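Local coordinates for protein sulfatase (Bacteroides fragilis CAG:558, PDB 6USS) that probably hydrolyses sulfate esters as a calcium-binding arylsulfatase, here in a variant with its catalytic residue replaced, at residues S148-L153 with M181-N186; N341-S346 with Q467-K472; D382-I387 with T398-D403; K459-N464 with K472-A477. The protein carries 1 engineered substitution. One frame throughout, in Å; residues are numbered along the deposited sequence.

Contact 1: residues S148-L153 with M181-N186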
loop_
_atom_site.group_PDB
_atom_site.type_symbol
_atom_site.label_atom_id
_atom_site.label_comp_id
_atom_site.label_asym_id
_atom_site.label_seq_id
_atom_site.Cartn_x
_atom_site.Cartn_y
_atom_site.Cartn_z
ATOM N N SER A 148 -1.228 -8.039 10.523
ATOM C CA SER A 148 -0.171 -7.065 10.748
ATOM C C SER A 148 -0.623 -5.922 11.643
ATOM O O SER A 148 -1.763 -5.456 11.560
ATOM C CB SER A 148 0.327 -6.486 9.428
ATOM O OG SER A 148 1.392 -5.570 9.677
ATOM N N LEU A 149 0.302 -5.460 12.488
ATOM C CA LEU A 149 0.030 -4.309 13.338
ATOM C C LEU A 149 -0.352 -3.076 12.516
ATOM O O LEU A 149 -1.239 -2.310 12.914
ATOM C CB LEU A 149 1.247 -4.032 14.214
ATOM C CG LEU A 149 1.337 -2.723 15.004
ATOM C CD1 LEU A 149 0.246 -2.573 16.053
ATOM C CD2 LEU A 149 2.689 -2.636 15.658
ATOM N N ALA A 150 0.310 -2.863 11.368
ATOM C CA ALA A 150 0.019 -1.689 10.546
ATOM C C ALA A 150 -1.326 -1.805 9.845
ATOM O O ALA A 150 -1.971 -0.780 9.578
ATOM C CB ALA A 150 1.122 -1.473 9.508
ATOM N N GLU A 151 -1.745 -3.031 9.508
ATOM C CA GLU A 151 -3.069 -3.243 8.931
ATOM C C GLU A 151 -4.166 -2.820 9.902
ATOM O O GLU A 151 -5.160 -2.204 9.500
ATOM C CB GLU A 151 -3.238 -4.713 8.541
ATOM C CG GLU A 151 -4.408 -4.999 7.587
ATOM C CD GLU A 151 -4.185 -4.418 6.178
ATOM O OE1 GLU A 151 -3.045 -4.522 5.662
ATOM O OE2 GLU A 151 -5.150 -3.865 5.591
ATOM N N ILE A 152 -4.001 -3.133 11.188
ATOM C CA ILE A 152 -5.045 -2.826 12.160
ATOM C C ILE A 152 -5.121 -1.325 12.408
ATOM O O ILE A 152 -6.217 -0.750 12.503
ATOM C CB ILE A 152 -4.806 -3.608 13.463
ATOM C CG1 ILE A 152 -4.821 -5.113 13.200
ATOM C CG2 ILE A 152 -5.878 -3.287 14.462
ATOM C CD1 ILE A 152 -4.515 -5.902 14.446
ATOM N N LEU A 153 -3.958 -0.671 12.517
ATOM C CA LEU A 153 -3.924 0.785 12.577
ATOM C C LEU A 153 -4.546 1.394 11.324
ATOM O O LEU A 153 -5.407 2.276 11.415
ATOM C CB LEU A 153 -2.482 1.271 12.766
ATOM C CG LEU A 153 -1.826 0.947 14.112
ATOM C CD1 LEU A 153 -0.352 1.320 14.125
ATOM C CD2 LEU A 153 -2.553 1.660 15.220
ATOM N N MET A 181 2.188 -5.343 4.175
ATOM C CA MET A 181 2.058 -5.427 5.622
ATOM C C MET A 181 1.173 -4.334 6.207
ATOM O O MET A 181 1.030 -4.263 7.427
ATOM C CB MET A 181 3.448 -5.393 6.269
ATOM C CG MET A 181 4.305 -6.604 5.895
ATOM S SD MET A 181 3.527 -8.163 6.405
ATOM C CE MET A 181 3.745 -8.110 8.195
ATOM N N GLY A 182 0.566 -3.486 5.387
ATOM C CA GLY A 182 -0.360 -2.494 5.895
ATOM C C GLY A 182 0.142 -1.064 5.966
ATOM O O GLY A 182 -0.553 -0.223 6.532
ATOM N N PHE A 183 1.311 -0.755 5.411
ATOM C CA PHE A 183 1.787 0.623 5.331
ATOM C C PHE A 183 1.305 1.281 4.034
ATOM O O PHE A 183 1.438 0.711 2.942
ATOM C CB PHE A 183 3.319 0.669 5.423
ATOM C CG PHE A 183 3.861 0.341 6.796
ATOM C CD1 PHE A 183 3.976 1.332 7.775
ATOM C CD2 PHE A 183 4.261 -0.960 7.106
ATOM C CE1 PHE A 183 4.484 1.038 9.051
ATOM C CE2 PHE A 183 4.769 -1.277 8.377
ATOM C CZ PHE A 183 4.876 -0.273 9.356
ATOM N N GLU A 184 0.725 2.477 4.158
ATOM C CA GLU A 184 0.277 3.197 2.974
ATOM C C GLU A 184 1.417 3.902 2.256
ATOM O O GLU A 184 1.305 4.165 1.051
ATOM C CB GLU A 184 -0.800 4.200 3.363
ATOM C CG GLU A 184 -2.048 3.555 3.953
ATOM C CD GLU A 184 -3.036 4.588 4.452
ATOM O OE1 GLU A 184 -2.598 5.562 5.106
ATOM O OE2 GLU A 184 -4.247 4.439 4.180
ATOM N N VAL A 185 2.512 4.183 2.973
ATOM C CA VAL A 185 3.685 4.882 2.457
ATOM C C VAL A 185 4.927 4.062 2.801
ATOM O O VAL A 185 5.106 3.654 3.957
ATOM C CB VAL A 185 3.798 6.308 3.038
ATOM C CG1 VAL A 185 5.124 6.961 2.630
ATOM C CG2 VAL A 185 2.599 7.161 2.609
ATOM N N ASN A 186 5.784 3.825 1.802
ATOM C CA ASN A 186 7.020 3.059 1.976
ATOM C C ASN A 186 8.208 3.889 1.507
ATOM O O ASN A 186 8.269 4.276 0.335
ATOM C CB ASN A 186 6.978 1.729 1.205
ATOM C CG ASN A 186 8.297 0.953 1.296
ATOM O OD1 ASN A 186 9.143 1.247 2.144
ATOM N ND2 ASN A 186 8.463 -0.054 0.438
#
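Ser148 OG donates a short hydrogen bond of 2.6 Å to Met181 O. The hydroxyl lies in the carbonyl plane on a lone pair, with a C=O...donor angle of 144°. OG stands anti to the backbone N (chi1 -178°), and from there it also accepts a weak bond from Ala150 N at 3.4 Å. Ser148 is thus the N-cap of helix 149-155, and its hydroxyl ties that helix start to the 181-186 loop. The Met181 chain bends twice, and its CE comes to 3.8 Å from Ser148 OG.

Next to this bond the packing is tight. Gly182 brings its backbone against the first helical turn, its CA 4.1 Å from Glu151 CA. A CB on Gly182 would run into Glu151 N and Ala150 C. Ala150 CB sits over the centre of one face of Phe183, 3.9 Å from the ring centroid, in a CH-pi contact. Phe254 and Tyr256 of strand 253-258 also touch this ring, placing the contact against the central sheet of the sulfatase fold.

The Glu151 side is looser. Its OE1 approaches Gly182 CA at 3.4 Å, bonds to Gln136 NE2 and forms a salt bridge with Lys154 of the second subunit. Glu151 and Asp155 of that subunit also lie near OE2. The crowding of acids at the subunit interface could raise the proton affinity of Glu151, while Lys154 of the second subunit would counter this.

Contact 2: residues N341-S346 with Q467-K472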
loop_
_atom_site.group_PDB
_atom_site.type_symbol
_atom_site.label_atom_id
_atom_site.label_comp_id
_atom_site.label_asym_id
_atom_site.label_seq_id
_atom_site.Cartn_x
_atom_site.Cartn_y
_atom_site.Cartn_z
ATOM N N ASN A 341 28.981 -4.165 24.908
ATOM C CA ASN A 341 27.758 -3.698 25.559
ATOM C C ASN A 341 27.925 -3.692 27.079
ATOM O O ASN A 341 26.943 -3.771 27.829
ATOM C CB ASN A 341 26.553 -4.542 25.138
ATOM C CG ASN A 341 26.363 -4.576 23.631
ATOM O OD1 ASN A 341 25.909 -3.595 23.024
ATOM N ND2 ASN A 341 26.728 -5.696 23.016
ATOM N N SER A 342 29.172 -3.600 27.536
ATOM C CA SER A 342 29.461 -3.634 28.959
ATOM C C SER A 342 28.647 -2.565 29.684
ATOM O O SER A 342 28.511 -1.448 29.170
ATOM C CB SER A 342 30.951 -3.400 29.200
ATOM O OG SER A 342 31.127 -2.807 30.468
ATOM N N PRO A 343 28.135 -2.849 30.899
ATOM C CA PRO A 343 28.398 -4.027 31.731
ATOM C C PRO A 343 27.653 -5.286 31.310
ATOM O O PRO A 343 27.706 -6.264 32.035
ATOM C CB PRO A 343 27.886 -3.586 33.096
ATOM C CG PRO A 343 26.698 -2.765 32.740
ATOM C CD PRO A 343 27.154 -1.962 31.540
ATOM N N LEU A 344 26.936 -5.271 30.193
ATOM C CA LEU A 344 26.233 -6.484 29.796
ATOM C C LEU A 344 27.195 -7.459 29.122
ATOM O O LEU A 344 28.190 -7.051 28.516
ATOM C CB LEU A 344 25.071 -6.161 28.858
ATOM C CG LEU A 344 24.098 -5.114 29.379
ATOM C CD1 LEU A 344 22.924 -5.007 28.432
ATOM C CD2 LEU A 344 23.647 -5.487 30.784
ATOM N N ASN A 345 26.884 -8.757 29.225
ATOM C CA ASN A 345 27.722 -9.802 28.643
ATOM C C ASN A 345 27.451 -9.965 27.143
ATOM O O ASN A 345 26.304 -10.161 26.724
ATOM C CB ASN A 345 27.485 -11.126 29.374
ATOM C CG ASN A 345 28.656 -12.099 29.234
ATOM O OD1 ASN A 345 29.343 -12.130 28.215
ATOM N ND2 ASN A 345 28.865 -12.923 30.264
ATOM N N SER A 346 28.509 -9.884 26.344
ATOM C CA SER A 346 28.471 -10.250 24.927
ATOM C C SER A 346 27.530 -9.272 24.192
ATOM O O SER A 346 27.460 -8.075 24.518
ATOM C CB SER A 346 28.123 -11.733 24.806
ATOM O OG SER A 346 28.016 -12.151 23.459
ATOM N N GLN A 467 21.254 -9.299 40.570
ATOM C CA GLN A 467 22.498 -9.425 41.318
ATOM C C GLN A 467 23.727 -9.598 40.440
ATOM O O GLN A 467 24.848 -9.409 40.928
ATOM C CB GLN A 467 22.443 -10.626 42.264
ATOM C CG GLN A 467 21.638 -10.396 43.515
ATOM C CD GLN A 467 21.436 -11.691 44.282
ATOM O OE1 GLN A 467 22.330 -12.556 44.304
ATOM N NE2 GLN A 467 20.257 -11.851 44.890
ATOM N N ASP A 468 23.561 -9.967 39.174
ATOM C CA ASP A 468 24.690 -10.336 38.330
ATOM C C ASP A 468 24.420 -9.848 36.905
ATOM O O ASP A 468 24.175 -10.623 35.981
ATOM C CB ASP A 468 24.921 -11.847 38.375
ATOM C CG ASP A 468 26.067 -12.291 37.513
ATOM O OD1 ASP A 468 26.936 -11.457 37.166
ATOM O OD2 ASP A 468 26.090 -13.494 37.173
ATOM N N ILE A 469 24.484 -8.531 36.714
ATOM C CA ILE A 469 24.054 -7.971 35.438
ATOM C C ILE A 469 24.965 -8.437 34.312
ATOM O O ILE A 469 24.519 -8.577 33.168
ATOM C CB ILE A 469 23.972 -6.433 35.528
ATOM C CG1 ILE A 469 23.058 -5.876 34.450
ATOM C CG2 ILE A 469 25.361 -5.789 35.431
ATOM C CD1 ILE A 469 23.122 -4.359 34.362
ATOM N N GLY A 470 26.235 -8.729 34.619
ATOM C CA GLY A 470 27.186 -9.197 33.633
ATOM C C GLY A 470 27.123 -10.671 33.337
ATOM O O GLY A 470 27.892 -11.165 32.507
ATOM N N GLU A 471 26.212 -11.387 33.995
ATOM C CA GLU A 471 26.066 -12.838 33.845
ATOM C C GLU A 471 27.419 -13.550 33.969
ATOM O O GLU A 471 27.823 -14.344 33.119
ATOM C CB GLU A 471 25.347 -13.165 32.536
ATOM C CG GLU A 471 23.889 -12.720 32.590
ATOM C CD GLU A 471 23.194 -12.739 31.242
ATOM O OE1 GLU A 471 22.162 -13.441 31.096
ATOM O OE2 GLU A 471 23.673 -12.029 30.330
ATOM N N LYS A 472 28.126 -13.240 35.062
ATOM C CA LYS A 472 29.438 -13.806 35.349
ATOM C C LYS A 472 29.378 -15.056 36.216
ATOM O O LYS A 472 30.359 -15.810 36.243
ATOM C CB LYS A 472 30.332 -12.785 36.069
ATOM C CG LYS A 472 30.715 -11.543 35.284
ATOM C CD LYS A 472 31.439 -10.568 36.211
ATOM C CE LYS A 472 31.159 -9.116 35.853
ATOM N NZ LYS A 472 32.362 -8.444 35.284
HETATM O O HOH W 1 24.971 -9.853 30.916
#
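Leu344 lays its CD2 methyl on the flank of Ile469, 3.7 Å from Ile469 CG1 and nearly as close to CD1. The two side chains cross obliquely. Ile469 holds CG1 anti to its backbone N (chi1 -159°), and its other branch, CG2, meets Pro343 CB at 4.1 Å. Pro343 follows a cis peptide bond, and its carbonyl O takes a CA-H...O contact from Gly470 CA at 3.4 Å.

The polar half is carried by Asn345. With CG anti to the backbone N (chi1 -157°), Asn345 carries its amide to the end of a type I beta turn from Asp468 to Glu471. There ND2 gives two weak bonds to successive carbonyls, 3.0 Å to Gly470 O and 3.4 Å to Glu471 O. Both are bent at the hydrogen. Just past the turn, Lys472 N donates back to Asp468 OD1, on its syn lone pair.

One water joins the halves. It accepts from Asn345 N at 2.8 Å and donates to Ile469 O and to Glu471 OE2, each at 2.6 Å. Glu471 OE2 also accepts from Glu353 N at the start of helix 353-356, and OE1 forms a salt bridge with Lys450 of strand 449-454.

The contact therefore links the long loop after strand 315-321 of the large sheet to the loop between strand 460-464 and helix 480-496. Arg357 of strand 357-363 touches both Leu344 and Ile469.

Contact 3: residues D382-I387 with T398-D403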
loop_
_atom_site.group_PDB
_atom_site.type_symbol
_atom_site.label_atom_id
_atom_site.label_comp_id
_atom_site.label_asym_id
_atom_site.label_seq_id
_atom_site.Cartn_x
_atom_site.Cartn_y
_atom_site.Cartn_z
ATOM N N ASP A 382 5.253 -7.289 23.074
ATOM C CA ASP A 382 4.320 -6.438 23.813
ATOM C C ASP A 382 4.025 -5.119 23.094
ATOM O O ASP A 382 2.963 -4.515 23.323
ATOM C CB ASP A 382 4.867 -6.121 25.207
ATOM C CG ASP A 382 5.204 -7.364 26.013
ATOM O OD1 ASP A 382 4.696 -8.460 25.685
ATOM O OD2 ASP A 382 5.994 -7.234 26.980
ATOM N N PHE A 383 4.960 -4.642 22.260
ATOM C CA PHE A 383 4.747 -3.412 21.494
ATOM C C PHE A 383 3.460 -3.463 20.671
ATOM O O PHE A 383 2.806 -2.427 20.471
ATOM C CB PHE A 383 5.943 -3.149 20.563
ATOM C CG PHE A 383 7.145 -2.540 21.242
ATOM C CD1 PHE A 383 7.725 -3.140 22.347
ATOM C CD2 PHE A 383 7.724 -1.383 20.740
ATOM C CE1 PHE A 383 8.861 -2.581 22.966
ATOM C CE2 PHE A 383 8.853 -0.813 21.347
ATOM C CZ PHE A 383 9.421 -1.413 22.466
ATOM N N TYR A 384 3.076 -4.670 20.206
ATOM C CA TYR A 384 1.903 -4.807 19.341
ATOM C C TYR A 384 0.606 -4.457 20.071
ATOM O O TYR A 384 -0.075 -3.498 19.659
ATOM C CB TYR A 384 1.892 -6.212 18.740
ATOM C CG TYR A 384 0.796 -6.603 17.785
ATOM C CD1 TYR A 384 -0.523 -6.723 18.206
ATOM C CD2 TYR A 384 1.103 -6.943 16.471
ATOM C CE1 TYR A 384 -1.514 -7.131 17.330
ATOM C CE2 TYR A 384 0.138 -7.365 15.594
ATOM C CZ TYR A 384 -1.171 -7.459 16.022
ATOM O OH TYR A 384 -2.135 -7.873 15.135
ATOM N N PRO A 385 0.215 -5.149 21.157
ATOM C CA PRO A 385 -0.971 -4.690 21.904
ATOM C C PRO A 385 -0.827 -3.280 22.434
ATOM O O PRO A 385 -1.832 -2.579 22.525
ATOM C CB PRO A 385 -1.088 -5.689 23.071
ATOM C CG PRO A 385 -0.119 -6.774 22.791
ATOM C CD PRO A 385 0.931 -6.207 21.896
ATOM N N SER A 386 0.387 -2.844 22.801
ATOM C CA SER A 386 0.536 -1.525 23.425
ATOM C C SER A 386 0.272 -0.411 22.427
ATOM O O SER A 386 -0.377 0.590 22.752
ATOM C CB SER A 386 1.928 -1.356 24.030
ATOM O OG SER A 386 2.233 -2.416 24.914
ATOM N N ILE A 387 0.759 -0.567 21.200
ATOM C CA ILE A 387 0.576 0.485 20.213
ATOM C C ILE A 387 -0.896 0.561 19.789
ATOM O O ILE A 387 -1.454 1.652 19.635
ATOM C CB ILE A 387 1.547 0.254 19.038
ATOM C CG1 ILE A 387 2.955 0.696 19.460
ATOM C CG2 ILE A 387 1.064 0.990 17.793
ATOM C CD1 ILE A 387 4.114 0.098 18.675
ATOM N N THR A 398 -7.506 -11.031 15.179
ATOM C CA THR A 398 -6.268 -11.398 14.513
ATOM C C THR A 398 -6.346 -12.864 14.109
ATOM O O THR A 398 -6.996 -13.661 14.788
ATOM C CB THR A 398 -5.071 -11.171 15.447
ATOM O OG1 THR A 398 -5.368 -11.742 16.726
ATOM C CG2 THR A 398 -4.806 -9.683 15.651
ATOM N N VAL A 399 -5.678 -13.229 13.005
ATOM C CA VAL A 399 -5.634 -14.649 12.644
ATOM C C VAL A 399 -4.761 -15.432 13.612
ATOM O O VAL A 399 -5.002 -16.621 13.846
ATOM C CB VAL A 399 -5.157 -14.866 11.189
ATOM C CG1 VAL A 399 -6.128 -14.218 10.185
ATOM C CG2 VAL A 399 -3.722 -14.365 10.986
ATOM N N GLN A 400 -3.738 -14.799 14.183
ATOM C CA GLN A 400 -2.776 -15.466 15.044
ATOM C C GLN A 400 -2.996 -15.064 16.497
ATOM O O GLN A 400 -3.483 -13.957 16.766
ATOM C CB GLN A 400 -1.336 -15.104 14.647
ATOM C CG GLN A 400 -0.866 -13.725 15.136
ATOM C CD GLN A 400 -1.540 -12.552 14.404
ATOM O OE1 GLN A 400 -2.484 -12.736 13.625
ATOM N NE2 GLN A 400 -1.039 -11.346 14.640
ATOM N N PRO A 401 -2.634 -15.922 17.454
ATOM C CA PRO A 401 -2.683 -15.514 18.867
ATOM C C PRO A 401 -1.716 -14.375 19.134
ATOM O O PRO A 401 -0.685 -14.248 18.474
ATOM C CB PRO A 401 -2.256 -16.777 19.629
ATOM C CG PRO A 401 -2.283 -17.878 18.638
ATOM C CD PRO A 401 -2.039 -17.256 17.294
ATOM N N ILE A 402 -2.053 -13.543 20.117
ATOM C CA ILE A 402 -1.214 -12.409 20.493
ATOM C C ILE A 402 -0.513 -12.742 21.802
ATOM O O ILE A 402 -1.144 -12.766 22.866
ATOM C CB ILE A 402 -2.019 -11.114 20.612
ATOM C CG1 ILE A 402 -2.782 -10.869 19.315
ATOM C CG2 ILE A 402 -1.089 -9.944 20.893
ATOM C CD1 ILE A 402 -1.883 -10.561 18.162
ATOM N N ASP A 403 0.799 -12.978 21.732
ATOM C CA ASP A 403 1.592 -13.268 22.923
ATOM C C ASP A 403 2.014 -12.009 23.683
ATOM O O ASP A 403 2.209 -12.070 24.897
ATOM C CB ASP A 403 2.808 -14.100 22.520
ATOM C CG ASP A 403 2.407 -15.395 21.805
ATOM O OD1 ASP A 403 1.627 -16.180 22.383
ATOM O OD2 ASP A 403 2.844 -15.634 20.665
#
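Tyr384 and Ile402 bury the most surface here. The Ile402 CD1 methyl meets the Tyr384 ring obliquely, 3.5 Å from Tyr384 CE1 and 3.8 Å from CZ. The two side chains cross at about a right angle. In Tyr384 a chi1 of -179° puts CG anti to the backbone N, and the CB bond points toward the 398-403 loop.

The phenol end meets two more residues, tip to tip. Thr398 CG2 comes to 3.3 Å from Tyr384 OH. Gln400 NE2 is 3.7 Å from the same OH, with ring and amide planes 90° apart. The methyl only packs on the oxygen, and the Gln400 NE2 pair is not a hydrogen bond. Tyr384 OH bonds instead with Thr147 O, just before helix 149-155, while Gln400 NE2 donates to Thr97 O and OE1 accepts from Thr147 N.

In the fold, helix 383-390 packs on the large mixed sheet through Phe383 and Ile387, which touch strand 315-321. The 398-403 loop runs back past the first turn of this helix on its way to helix 408-412. Tyr384 bridges the helix, this loop and the chain around Thr147.

Pro385, third by buried area, works with the other branch of Ile402. Its CG lies 3.8 Å from Ile402 CG2, and the two side chains slide past each other in opposite directions. Nearby, Asp382 forms a salt bridge with Arg421, and Asp403 forms one with Arg103.

Contact 4: residues K459-N464 with K472-A477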
loop_
_atom_site.group_PDB
_atom_site.type_symbol
_atom_site.label_atom_id
_atom_site.label_comp_id
_atom_site.label_asym_id
_atom_site.label_seq_id
_atom_site.Cartn_x
_atom_site.Cartn_y
_atom_site.Cartn_z
ATOM N N LYS A 459 23.954 -28.039 28.186
ATOM C CA LYS A 459 24.429 -27.197 29.273
ATOM C C LYS A 459 23.329 -26.229 29.700
ATOM O O LYS A 459 22.589 -25.702 28.863
ATOM C CB LYS A 459 25.683 -26.440 28.810
ATOM C CG LYS A 459 26.220 -25.393 29.763
ATOM C CD LYS A 459 27.141 -26.017 30.823
ATOM C CE LYS A 459 27.622 -24.972 31.848
ATOM N NZ LYS A 459 27.895 -25.595 33.183
ATOM N N LYS A 460 23.208 -26.005 31.009
ATOM C CA LYS A 460 22.269 -25.029 31.544
ATOM C C LYS A 460 23.012 -23.988 32.377
ATOM O O LYS A 460 23.965 -24.316 33.089
ATOM C CB LYS A 460 21.178 -25.714 32.379
ATOM C CG LYS A 460 20.263 -26.657 31.568
ATOM C CD LYS A 460 19.129 -27.226 32.436
ATOM C CE LYS A 460 18.156 -28.080 31.631
ATOM N NZ LYS A 460 17.594 -29.213 32.423
ATOM N N GLU A 461 22.596 -22.724 32.253
ATOM C CA GLU A 461 23.147 -21.611 33.023
ATOM C C GLU A 461 22.008 -20.862 33.700
ATOM O O GLU A 461 20.977 -20.579 33.075
ATOM C CB GLU A 461 23.953 -20.645 32.141
ATOM C CG GLU A 461 25.231 -21.240 31.599
ATOM C CD GLU A 461 26.045 -20.262 30.767
ATOM O OE1 GLU A 461 25.457 -19.323 30.185
ATOM O OE2 GLU A 461 27.284 -20.441 30.686
ATOM N N LEU A 462 22.178 -20.570 34.986
ATOM C CA LEU A 462 21.164 -19.878 35.767
ATOM C C LEU A 462 21.796 -18.621 36.336
ATOM O O LEU A 462 22.826 -18.698 37.013
ATOM C CB LEU A 462 20.624 -20.778 36.879
ATOM C CG LEU A 462 19.590 -20.141 37.816
ATOM C CD1 LEU A 462 18.316 -19.918 37.070
ATOM C CD2 LEU A 462 19.325 -21.015 39.015
ATOM N N PHE A 463 21.205 -17.467 36.047
ATOM C CA PHE A 463 21.746 -16.206 36.536
ATOM C C PHE A 463 20.680 -15.439 37.294
ATOM O O PHE A 463 19.505 -15.431 36.908
ATOM C CB PHE A 463 22.287 -15.324 35.399
ATOM C CG PHE A 463 23.393 -15.967 34.587
ATOM C CD1 PHE A 463 24.697 -15.994 35.059
ATOM C CD2 PHE A 463 23.125 -16.527 33.345
ATOM C CE1 PHE A 463 25.711 -16.582 34.310
ATOM C CE2 PHE A 463 24.132 -17.110 32.586
ATOM C CZ PHE A 463 25.423 -17.141 33.068
ATOM N N ASN A 464 21.104 -14.795 38.370
ATOM C CA ASN A 464 20.301 -13.799 39.065
ATOM C C ASN A 464 20.621 -12.457 38.431
ATOM O O ASN A 464 21.615 -11.820 38.780
ATOM C CB ASN A 464 20.611 -13.783 40.557
ATOM C CG ASN A 464 19.524 -13.108 41.357
ATOM O OD1 ASN A 464 19.312 -11.897 41.250
ATOM N ND2 ASN A 464 18.813 -13.888 42.155
ATOM N N LYS A 472 28.126 -13.240 35.062
ATOM C CA LYS A 472 29.438 -13.806 35.349
ATOM C C LYS A 472 29.378 -15.056 36.216
ATOM O O LYS A 472 30.359 -15.810 36.243
ATOM C CB LYS A 472 30.332 -12.785 36.069
ATOM C CG LYS A 472 30.715 -11.543 35.284
ATOM C CD LYS A 472 31.439 -10.568 36.211
ATOM C CE LYS A 472 31.159 -9.116 35.853
ATOM N NZ LYS A 472 32.362 -8.444 35.284
ATOM N N ASN A 473 28.265 -15.289 36.926
ATOM C CA ASN A 473 28.180 -16.334 37.948
ATOM C C ASN A 473 27.001 -17.287 37.720
ATOM O O ASN A 473 25.875 -17.038 38.174
ATOM C CB ASN A 473 28.104 -15.717 39.338
ATOM C CG ASN A 473 28.345 -16.748 40.423
ATOM O OD1 ASN A 473 28.829 -17.864 40.154
ATOM N ND2 ASN A 473 28.025 -16.384 41.662
ATOM N N ASN A 474 27.270 -18.404 37.044
ATOM C CA ASN A 474 26.274 -19.451 36.857
ATOM C C ASN A 474 25.942 -20.089 38.203
ATOM O O ASN A 474 26.819 -20.659 38.861
ATOM C CB ASN A 474 26.823 -20.483 35.874
ATOM C CG ASN A 474 25.873 -21.627 35.613
ATOM O OD1 ASN A 474 24.711 -21.605 36.032
ATOM N ND2 ASN A 474 26.358 -22.631 34.892
ATOM N N LEU A 475 24.681 -19.990 38.616
ATOM C CA LEU A 475 24.224 -20.487 39.908
ATOM C C LEU A 475 23.358 -21.736 39.780
ATOM O O LEU A 475 22.575 -22.037 40.687
ATOM C CB LEU A 475 23.453 -19.396 40.652
ATOM C CG LEU A 475 24.214 -18.161 41.122
ATOM C CD1 LEU A 475 23.237 -17.051 41.409
ATOM C CD2 LEU A 475 25.018 -18.485 42.357
ATOM N N ALA A 476 23.471 -22.464 38.666
ATOM C CA ALA A 476 22.690 -23.685 38.483
ATOM C C ALA A 476 22.951 -24.688 39.607
ATOM O O ALA A 476 22.013 -25.225 40.208
ATOM C CB ALA A 476 23.002 -24.306 37.114
ATOM N N ALA A 477 24.225 -24.946 39.911
ATOM C CA ALA A 477 24.564 -25.908 40.953
ATOM C C ALA A 477 23.985 -25.495 42.302
ATOM O O ALA A 477 23.556 -26.343 43.094
ATOM C CB ALA A 477 26.082 -26.060 41.038
HETATM O O HOH W 2 24.259 -14.925 38.781
#
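This is a backbone and amide contact along an edge strand. Leu462 of strand 460-464 meets Asn474 and Leu475 of the loop that leads to helix 480-496. The two chain directions are 110° apart, so the loop crosses the strand instead of pairing with it as a further strand.

Leu462 is held through both its backbone N and its O. Its O accepts from Leu475 N at 2.8 Å, almost straight at 176° and in the carbonyl plane. Its N donates to Asn474 OD1 at 2.9 Å. With CG anti to the backbone N (chi1 180°), the Asn474 amide reaches the strand. OD1 accepts a second bond, from Ala476 N at 3.0 Å, and the two donors come from opposite faces of the amide plane. The bond from Ala476 makes an Asx turn. The amide ND2 gives a weak bond of 3.4 Å to Lys460 O, and Glu461 CG lies against it at 3.7 Å, the side chains crossing at about a right angle.

Sulfatases have a small C-terminal antiparallel sheet; strand 460-464 is an outermost strand of the four here. Its inner neighbour is strand 449-454, and the Asn474 amide takes up polar groups on its outer edge.

Further along, Phe463 CD1 rests 3.5 Å from Asn473 O, and the ring meets the loop backbone obliquely. A water donates to that same O and accepts from Asn464 N at 3.2 Å. On the apolar side, Leu462 CB lies 4.3 Å from Ala476 CB. Both residues also touch Val483 of helix 480-496.

Overall arrangement
All touching residues of contact 1 are buried, at the subunit interface; contacts 2 and 3 are partly buried, and contact 4 also includes exposed residues. Contacts 1 and 3 lie on the same side of the chain's centre and touch: Ile152 and Leu149 of helix 149-155 pack on Tyr384 of helix 383-390. Contacts 2 and 4 share Lys472 and lie about 13 Å apart, centre to centre. Both use the loop after strand 460-464, once toward the large sheet's loops and once on its own strand. Across its segments contact 3 is held without hydrogen bonds. Contact 1 has one short hydrogen bond, contact 2 weak amide bonds and a water, and contact 4 bonds to an edge strand.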